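Local atomic coordinates of immunoreactive 84kD antigen PG93 (Porphyromonas gingivalis, PDB entry 5M11), a protein that serves as an essential surface component of the bacterial type-IX secretion system and binds calcium and zinc ions. Residues W13-A18 with P630-N635; N635-A640 with G651-L656. All coordinates share one frame; numbering follows the deposited sequence.

Contact 1: W13-A18 with P630-N635; sequences WNTLLA and PLLSNN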
loop_
_atom_site.group_PDB
_atom_site.type_symbol
_atom_site.label_atom_id
_atom_site.label_comp_id
_atom_site.label_asym_id
_atom_site.label_seq_id
_atom_site.Cartn_x
_atom_site.Cartn_y
_atom_site.Cartn_z
ATOM N N TRP A 13 -5.695 -13.324 5.627
ATOM C CA TRP A 13 -5.099 -12.098 5.062
ATOM C C TRP A 13 -5.568 -11.888 3.643
ATOM O O TRP A 13 -5.644 -12.850 2.870
ATOM C CB TRP A 13 -3.556 -12.146 5.055
ATOM C CG TRP A 13 -2.898 -12.098 6.403
ATOM C CD1 TRP A 13 -2.643 -13.154 7.227
ATOM C CD2 TRP A 13 -2.352 -10.933 7.058
ATOM N NE1 TRP A 13 -1.991 -12.722 8.363
ATOM C CE2 TRP A 13 -1.793 -11.364 8.280
ATOM C CE3 TRP A 13 -2.267 -9.572 6.721
ATOM C CZ2 TRP A 13 -1.182 -10.476 9.181
ATOM C CZ3 TRP A 13 -1.652 -8.698 7.607
ATOM C CH2 TRP A 13 -1.127 -9.151 8.825
ATOM N N ASN A 14 -5.828 -10.631 3.276
ATOM C CA ASN A 14 -6.203 -10.264 1.915
ATOM C C ASN A 14 -5.676 -8.862 1.563
ATOM O O ASN A 14 -5.406 -8.066 2.471
ATOM C CB ASN A 14 -7.713 -10.367 1.706
ATOM C CG ASN A 14 -8.069 -11.510 0.786
ATOM O OD1 ASN A 14 -8.569 -12.554 1.226
ATOM N ND2 ASN A 14 -7.746 -11.373 -0.508
ATOM N N THR A 15 -5.491 -8.576 0.248
ATOM C CA THR A 15 -5.015 -7.268 -0.212
ATOM C C THR A 15 -6.068 -6.584 -1.091
ATOM O O THR A 15 -6.679 -7.215 -1.971
ATOM C CB THR A 15 -3.678 -7.362 -0.940
ATOM O OG1 THR A 15 -3.829 -8.224 -2.052
ATOM C CG2 THR A 15 -2.561 -7.881 -0.062
ATOM N N LEU A 16 -6.254 -5.273 -0.850
ATOM C CA LEU A 16 -7.212 -4.434 -1.569
ATOM C C LEU A 16 -6.424 -3.352 -2.369
ATOM O O LEU A 16 -6.343 -2.159 -2.012
ATOM C CB LEU A 16 -8.234 -3.856 -0.564
ATOM C CG LEU A 16 -9.217 -4.875 0.073
ATOM C CD1 LEU A 16 -9.789 -4.351 1.333
ATOM C CD2 LEU A 16 -10.407 -5.178 -0.866
ATOM N N LEU A 17 -5.796 -3.832 -3.445
ATOM C CA LEU A 17 -4.894 -3.066 -4.295
ATOM C C LEU A 17 -5.605 -2.431 -5.483
ATOM O O LEU A 17 -6.641 -2.928 -5.928
ATOM C CB LEU A 17 -3.708 -3.952 -4.764
ATOM C CG LEU A 17 -2.734 -4.382 -3.634
ATOM C CD1 LEU A 17 -1.630 -5.254 -4.143
ATOM C CD2 LEU A 17 -2.127 -3.177 -2.904
ATOM N N ALA A 18 -5.034 -1.307 -5.965
ATOM C CA ALA A 18 -5.513 -0.486 -7.066
ATOM C C ALA A 18 -4.896 -0.866 -8.452
ATOM O O ALA A 18 -3.708 -1.198 -8.561
ATOM C CB ALA A 18 -5.219 0.973 -6.761
ATOM N N PRO A 630 1.999 -12.203 5.778
ATOM C CA PRO A 630 1.785 -11.676 4.419
ATOM C C PRO A 630 1.705 -10.136 4.341
ATOM O O PRO A 630 1.510 -9.626 3.232
ATOM C CB PRO A 630 0.446 -12.307 4.010
ATOM C CG PRO A 630 0.207 -13.418 4.985
ATOM C CD PRO A 630 0.799 -12.926 6.244
ATOM N N LEU A 631 1.890 -9.406 5.493
ATOM C CA LEU A 631 1.897 -7.938 5.604
ATOM C C LEU A 631 2.803 -7.307 4.519
ATOM O O LEU A 631 3.980 -7.675 4.370
ATOM C CB LEU A 631 2.328 -7.496 7.017
ATOM C CG LEU A 631 2.262 -6.007 7.360
ATOM C CD1 LEU A 631 0.840 -5.544 7.603
ATOM C CD2 LEU A 631 3.061 -5.712 8.591
ATOM N N LEU A 632 2.203 -6.403 3.712
ATOM C CA LEU A 632 2.834 -5.744 2.553
ATOM C C LEU A 632 4.046 -4.863 2.933
ATOM O O LEU A 632 5.059 -4.893 2.225
ATOM C CB LEU A 632 1.799 -4.917 1.765
ATOM C CG LEU A 632 0.824 -5.705 0.882
ATOM C CD1 LEU A 632 -0.292 -4.810 0.371
ATOM C CD2 LEU A 632 1.540 -6.354 -0.302
ATOM N N SER A 633 3.941 -4.094 4.035
ATOM C CA SER A 633 5.005 -3.208 4.484
ATOM C C SER A 633 5.029 -3.099 6.000
ATOM O O SER A 633 3.966 -3.118 6.631
ATOM C CB SER A 633 4.824 -1.823 3.870
ATOM O OG SER A 633 5.739 -0.874 4.391
ATOM N N ASN A 634 6.242 -2.953 6.588
ATOM C CA ASN A 634 6.415 -2.747 8.035
ATOM C C ASN A 634 6.043 -1.300 8.425
ATOM O O ASN A 634 5.888 -1.019 9.613
ATOM C CB ASN A 634 7.851 -3.069 8.491
ATOM C CG ASN A 634 8.238 -4.532 8.435
ATOM O OD1 ASN A 634 7.422 -5.431 8.661
ATOM N ND2 ASN A 634 9.520 -4.795 8.185
ATOM N N ASN A 635 5.919 -0.386 7.427
ATOM C CA ASN A 635 5.529 1.002 7.645
ATOM C C ASN A 635 4.018 1.128 7.361
ATOM O O ASN A 635 3.586 1.143 6.199
ATOM C CB ASN A 635 6.384 1.976 6.808
ATOM C CG ASN A 635 6.079 3.460 6.982
ATOM O OD1 ASN A 635 5.254 3.897 7.813
ATOM N ND2 ASN A 635 6.745 4.281 6.180
#
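Ser633 OG is held by one clear bond, accepting from Asn635 N at 3.1 Å (N-H...O 156°) in an ST turn that bends the loop 630-635. Between this loop and residues 13-18 there is no hydrogen bond; the two are joined by apolar contacts that start at the indole of Trp13. Its CG lies anti to the carbonyl carbon, which swings the ring out over Pro630. The proline comes in against one face, its CD 3.5 Å from the centroid of the five-membered Trp13 ring and 8° off the ring normal, a CH-pi contact. The benzo part of the indole then runs on to the next residue, where Leu631 CD1 meets Trp13 CZ3 at 4.0 Å. Further along the segment, Leu632 reaches across with a single methyl. It crosses Thr15 at about a right angle, Leu632 CD1 against Thr15 CG2 at 3.8 Å, and CD1 meets Leu17 CD2 nearly tip to tip at 4.1 Å. Thr15 turns its methyl to the leucine while its OG1 hydrogen-bonds Asp55 OD2. Around the indole, Phe624 meets the ring edge-to-face and Phe659 packs obliquely. Strand 13-16 is an outermost strand of its sheet, bonded along 655-660, and the loop joins strand 620-624 to strand 636-642, so the loop lies over the sheet face carrying Trp13 and Thr15, with Leu632 also on Met657.

Contact 2: N635-A640 with G651-L656; sequences NILSLA and GTADGL. With CA (calcium ion), chain L.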
loop_
_atom_site.group_PDB
_atom_site.type_symbol
_atom_site.label_atom_id
_atom_site.label_comp_id
_atom_site.label_asym_id
_atom_site.label_seq_id
_atom_site.Cartn_x
_atom_site.Cartn_y
_atom_site.Cartn_z
ATOM N N ASN A 635 5.919 -0.386 7.427
ATOM C CA ASN A 635 5.529 1.002 7.645
ATOM C C ASN A 635 4.018 1.128 7.361
ATOM O O ASN A 635 3.586 1.143 6.199
ATOM C CB ASN A 635 6.384 1.976 6.808
ATOM C CG ASN A 635 6.079 3.460 6.982
ATOM O OD1 ASN A 635 5.254 3.897 7.813
ATOM N ND2 ASN A 635 6.745 4.281 6.180
ATOM N N ILE A 636 3.224 1.158 8.462
ATOM C CA ILE A 636 1.764 1.262 8.470
ATOM C C ILE A 636 1.394 2.697 8.808
ATOM O O ILE A 636 1.840 3.223 9.820
ATOM C CB ILE A 636 1.107 0.244 9.454
ATOM C CG1 ILE A 636 1.692 -1.177 9.278
ATOM C CG2 ILE A 636 -0.449 0.252 9.322
ATOM C CD1 ILE A 636 1.430 -2.104 10.423
ATOM N N LEU A 637 0.566 3.312 7.965
ATOM C CA LEU A 637 0.150 4.710 8.069
ATOM C C LEU A 637 -1.169 4.891 8.814
ATOM O O LEU A 637 -1.349 5.916 9.485
ATOM C CB LEU A 637 0.028 5.303 6.648
ATOM C CG LEU A 637 1.296 5.959 6.087
ATOM C CD1 LEU A 637 2.354 4.933 5.704
ATOM C CD2 LEU A 637 0.969 6.835 4.906
ATOM N N SER A 638 -2.097 3.907 8.665
ATOM C CA SER A 638 -3.428 3.925 9.266
ATOM C C SER A 638 -3.992 2.518 9.567
ATOM O O SER A 638 -3.507 1.510 9.050
ATOM C CB SER A 638 -4.396 4.670 8.353
ATOM O OG SER A 638 -4.395 4.138 7.040
ATOM N N LEU A 639 -5.034 2.491 10.419
ATOM C CA LEU A 639 -5.840 1.347 10.854
ATOM C C LEU A 639 -7.362 1.729 10.879
ATOM O O LEU A 639 -7.713 2.920 10.952
ATOM C CB LEU A 639 -5.395 0.851 12.252
ATOM C CG LEU A 639 -4.040 0.145 12.407
ATOM C CD1 LEU A 639 -3.813 -0.263 13.838
ATOM C CD2 LEU A 639 -3.894 -1.072 11.476
ATOM N N ALA A 640 -8.252 0.714 10.790
ATOM C CA ALA A 640 -9.722 0.816 10.842
ATOM C C ALA A 640 -10.240 -0.557 11.042
ATOM O O ALA A 640 -9.705 -1.487 10.450
ATOM C CB ALA A 640 -10.293 1.424 9.567
ATOM N N GLY A 651 -3.762 0.112 6.462
ATOM C CA GLY A 651 -3.256 1.007 5.437
ATOM C C GLY A 651 -1.746 1.044 5.468
ATOM O O GLY A 651 -1.179 1.847 6.210
ATOM N N THR A 652 -1.067 0.140 4.732
ATOM C CA THR A 652 0.408 0.149 4.724
ATOM C C THR A 652 0.896 1.170 3.701
ATOM O O THR A 652 0.122 1.615 2.849
ATOM C CB THR A 652 1.055 -1.249 4.480
ATOM O OG1 THR A 652 0.784 -1.737 3.158
ATOM C CG2 THR A 652 0.675 -2.276 5.533
ATOM N N ALA A 653 2.187 1.516 3.766
ATOM C CA ALA A 653 2.804 2.457 2.828
ATOM C C ALA A 653 2.735 1.923 1.376
ATOM O O ALA A 653 2.805 2.704 0.421
ATOM C CB ALA A 653 4.251 2.719 3.238
ATOM N N ASP A 654 2.550 0.592 1.234
ATOM C CA ASP A 654 2.441 -0.122 -0.035
ATOM C C ASP A 654 0.993 -0.608 -0.319
ATOM O O ASP A 654 0.807 -1.539 -1.092
ATOM C CB ASP A 654 3.431 -1.306 -0.062
ATOM C CG ASP A 654 4.859 -0.880 -0.338
ATOM O OD1 ASP A 654 5.220 -0.753 -1.530
ATOM O OD2 ASP A 654 5.612 -0.652 0.638
ATOM N N GLY A 655 -0.012 0.024 0.286
ATOM C CA GLY A 655 -1.407 -0.328 0.032
ATOM C C GLY A 655 -2.233 -0.959 1.139
ATOM O O GLY A 655 -1.730 -1.281 2.215
ATOM N N LEU A 656 -3.517 -1.176 0.835
ATOM C CA LEU A 656 -4.506 -1.727 1.743
ATOM C C LEU A 656 -4.487 -3.253 1.839
ATOM O O LEU A 656 -4.381 -3.986 0.850
ATOM C CB LEU A 656 -5.918 -1.260 1.354
ATOM C CG LEU A 656 -6.981 -1.312 2.458
ATOM C CD1 LEU A 656 -6.649 -0.357 3.581
ATOM C CD2 LEU A 656 -8.353 -1.029 1.894
HETATM CA CA CA L . 7.800 -1.529 0.181
#
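This is an antiparallel beta-hairpin contact: strand 636-642 pairs with strand 647-652, two strands of the four-stranded sheet that strand 13-16 completes, and the second segment continues through a tight turn into strand 655-660. At the start of the pairing, Ala653 N gives a bond to Asn635 O at 2.8 Å, nearly along the C=O axis. Further on, Gly651 O is gripped twice, by Leu637 N at 2.9 Å and weakly by Ser638 N at 3.3 Å. Two residues thus face one, and Leu637 with psi -34° takes up the extra length. Gly651 N answers Ser638 O at 3.0 Å, approaching from above the carbonyl plane. Ser638 OG lies over the backbone of Gly651, which has no side chain, and gives its hydrogen to Phe316 O. On the other face of the sheet, in the non-hydrogen-bonded pair, Thr652 CG2 meets Ile636 CG1 obliquely at 4.0 Å. At the margin, Leu637 CD1 touches Ala653 CB at 3.8 Å. With chi1 67°, Thr652 OG1 sits between its backbone N and carbonyl carbon, and from there it donates to Gly655 O at 2.7 Å, in plane on a lone pair; Gly655 O thus accepts from both the backbone N and the hydroxyl of Thr652, while Gly655 N bonds back to Thr652 O. The turn presents Asp654, whose OD2 binds the calcium ion at 2.4 Å. The arrangement is a classic beta bulge in a hairpin of a four-stranded sheet that fits a beta-propeller blade, followed by a type I turn at Thr652-Gly655 that carries a calcium ligand.

In the fold
From the N terminus the chain first lays down residues 13-18, then builds a run of seven four-stranded sheets between 22 and 303 and six more sheets between 318 and 624 before loop 630-635 returns to the start. Contact 1 closes this 611-residue excursion; contact 2, opening where contact 1 ends and sharing Asn635, closes only a ten-residue hairpin. They neither nest nor cross. Both meet at one sheet, the likely last blade, contact 1 through strand 13-16, contact 2 through the hairpin; there Leu16 N probably hydrogen-bonds Leu656 O, and Ser633 packs against Thr652 and Asp654. An N-terminal strand completing this sheet is consistent with beta-propeller ring closure, here with the first seven sheets inserted after that strand.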